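Local coordinates for probable enoyl-CoA hydratase/isomerase (Pseudomonas aeruginosa PAO1, PDB 5WYD), which probably acts as an enoyl-CoA hydratase/isomerase of the crotonase family, with an implied role in biosynthesis of the diffusible signal factor, at residues R57-Y62 against D107-S112. The protein carries 1 engineered substitution. Sequence-based numbering, arbitrary orientation.
Sequences RDDDIY and DFRGVS
R109 reaches across to D59 and D58, and its NH2 meets both acceptors, D59 OD1 and D58 O, at the edge of the guanidinium. The salt bridge from NH2 to OD1 of D59, 2.9 Å long, is nearly straight (171°). OD1 lies close to the guanidinium plane, and NH2 meets it on the anti side of the carboxylate, tilted out of the carboxylate plane; the two planes stand 56° apart. The same NH2 lies 2.4 Å from the backbone O of D58, so short that the length of this bent bond (134°) is doubtful. Arginine suits this place because its chain, extended from CG to NE, spans the gap and ends in a flat, charged group whose NH2 can serve a carboxylate and a carbonyl together. D58 shapes the loop itself: its OD1 accepts from D60 N at 2.7 Å, an Asx turn just past helix 42-57.

Both segments are helix-to-strand connections, leading into the neighbouring parallel strands 63-68 and 111-116 of the crotonase-fold sheet, where V111 pairs with L64 through the backbone.

The apolar part is small. Branched I61, buried like F108, places CG2 at the ring's edge, 4.2 Å from F108 CZ, while the broad ring also packs on I52 and L55 of helix 42-57. At G110, CA comes within 3.6 Å of Y62 O; glycine, with no CB, lets the carbonyl come this close.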
loop_
_atom_site.group_PDB
_atom_site.type_symbol
_atom_site.label_atom_id
_atom_site.label_comp_id
_atom_site.label_asym_id
_atom_site.label_seq_id
_atom_site.Cartn_x
_atom_site.Cartn_y
_atom_site.Cartn_z
ATOM N N ARG A 57 1.189 -10.405 29.042
ATOM C CA ARG A 57 1.130 -9.615 30.259
ATOM C C ARG A 57 2.307 -9.899 31.188
ATOM O O ARG A 57 2.836 -8.974 31.813
ATOM C CB ARG A 57 -0.191 -9.862 30.961
ATOM C CG ARG A 57 -1.375 -9.394 30.145
ATOM C CD ARG A 57 -2.624 -9.411 31.006
ATOM N NE ARG A 57 -3.817 -9.079 30.242
ATOM C CZ ARG A 57 -4.620 -9.987 29.693
ATOM N NH1 ARG A 57 -4.348 -11.280 29.824
ATOM N NH2 ARG A 57 -5.691 -9.607 29.007
ATOM N N ASP A 58 2.726 -11.159 31.311
ATOM C CA ASP A 58 3.803 -11.477 32.235
ATOM C C ASP A 58 5.148 -10.979 31.731
ATOM O O ASP A 58 5.564 -11.316 30.617
ATOM C CB ASP A 58 3.874 -12.974 32.459
ATOM C CG ASP A 58 4.742 -13.312 33.618
ATOM O OD1 ASP A 58 5.491 -12.419 34.068
ATOM O OD2 ASP A 58 4.656 -14.455 34.108
ATOM N N ASP A 59 5.890 -10.278 32.592
ATOM C CA ASP A 59 7.198 -9.764 32.200
ATOM C C ASP A 59 8.316 -10.745 32.483
ATOM O O ASP A 59 9.457 -10.502 32.068
ATOM C CB ASP A 59 7.510 -8.459 32.926
ATOM C CG ASP A 59 6.502 -7.394 32.632
ATOM O OD1 ASP A 59 5.546 -7.692 31.890
ATOM O OD2 ASP A 59 6.671 -6.257 33.110
ATOM N N ASP A 60 8.001 -11.856 33.138
ATOM C CA ASP A 60 8.943 -12.899 33.503
ATOM C C ASP A 60 9.211 -13.847 32.359
ATOM O O ASP A 60 9.914 -14.837 32.539
ATOM C CB ASP A 60 8.404 -13.693 34.690
ATOM C CG ASP A 60 9.470 -14.507 35.366
ATOM O OD1 ASP A 60 10.657 -14.195 35.146
ATOM O OD2 ASP A 60 9.124 -15.428 36.125
ATOM N N ILE A 61 8.527 -13.686 31.250
ATOM C CA ILE A 61 8.716 -14.576 30.128
ATOM C C ILE A 61 9.302 -13.824 28.951
ATOM O O ILE A 61 8.709 -12.852 28.467
ATOM C CB ILE A 61 7.415 -15.259 29.738
ATOM C CG1 ILE A 61 7.023 -16.130 30.910
ATOM C CG2 ILE A 61 7.664 -16.034 28.474
ATOM C CD1 ILE A 61 8.111 -17.133 31.257
ATOM N N TYR A 62 10.452 -14.281 28.478
ATOM C CA TYR A 62 11.063 -13.662 27.328
ATOM C C TYR A 62 11.029 -14.535 26.097
ATOM O O TYR A 62 11.252 -14.020 24.996
ATOM C CB TYR A 62 12.512 -13.263 27.623
ATOM C CG TYR A 62 12.688 -12.538 28.923
ATOM C CD1 TYR A 62 11.794 -11.559 29.313
ATOM C CD2 TYR A 62 13.799 -12.766 29.720
ATOM C CE1 TYR A 62 11.965 -10.869 30.490
ATOM C CE2 TYR A 62 13.983 -12.071 30.896
ATOM C CZ TYR A 62 13.056 -11.118 31.282
ATOM O OH TYR A 62 13.211 -10.406 32.454
ATOM N N ASP A 107 1.805 -12.555 17.144
ATOM C CA ASP A 107 1.975 -11.289 17.820
ATOM C C ASP A 107 2.543 -11.424 19.234
ATOM O O ASP A 107 2.547 -10.435 19.972
ATOM C CB ASP A 107 0.644 -10.554 17.855
ATOM C CG ASP A 107 0.225 -10.085 16.497
ATOM O OD1 ASP A 107 1.041 -10.169 15.557
ATOM O OD2 ASP A 107 -0.934 -9.649 16.362
ATOM N N PHE A 108 2.988 -12.613 19.648
ATOM C CA PHE A 108 3.568 -12.720 20.979
ATOM C C PHE A 108 4.758 -11.772 21.061
ATOM O O PHE A 108 5.598 -11.744 20.158
ATOM C CB PHE A 108 3.982 -14.167 21.257
ATOM C CG PHE A 108 4.817 -14.322 22.496
ATOM C CD1 PHE A 108 4.456 -13.699 23.660
ATOM C CD2 PHE A 108 5.933 -15.121 22.505
ATOM C CE1 PHE A 108 5.223 -13.825 24.806
ATOM C CE2 PHE A 108 6.700 -15.251 23.653
ATOM C CZ PHE A 108 6.341 -14.606 24.791
ATOM N N ARG A 109 4.817 -10.967 22.127
ATOM C CA ARG A 109 5.885 -9.969 22.213
ATOM C C ARG A 109 7.258 -10.619 22.274
ATOM O O ARG A 109 8.222 -10.100 21.705
ATOM C CB ARG A 109 5.685 -9.053 23.416
ATOM C CG ARG A 109 5.562 -9.721 24.761
ATOM C CD ARG A 109 5.448 -8.654 25.823
ATOM N NE ARG A 109 5.503 -9.246 27.150
ATOM C CZ ARG A 109 5.594 -8.553 28.278
ATOM N NH1 ARG A 109 5.658 -7.227 28.252
ATOM N NH2 ARG A 109 5.639 -9.196 29.429
ATOM N N GLY A 110 7.377 -11.709 23.021
ATOM C CA GLY A 110 8.601 -12.469 23.065
ATOM C C GLY A 110 8.755 -13.349 21.848
ATOM O O GLY A 110 7.857 -13.467 21.025
ATOM N N VAL A 111 9.965 -13.874 21.677
ATOM C CA VAL A 111 10.236 -14.774 20.564
ATOM C C VAL A 111 9.535 -16.111 20.781
ATOM O O VAL A 111 9.497 -16.658 21.888
ATOM C CB VAL A 111 11.749 -14.964 20.381
ATOM C CG1 VAL A 111 12.318 -15.572 21.613
ATOM C CG2 VAL A 111 12.021 -15.853 19.196
ATOM N N SER A 112 8.977 -16.645 19.714
ATOM C CA SER A 112 8.299 -17.924 19.714
ATOM C C SER A 112 9.133 -18.862 18.856
ATOM O O SER A 112 9.555 -18.501 17.753
ATOM C CB SER A 112 6.857 -17.791 19.201
ATOM O OG SER A 112 6.777 -17.239 17.891
#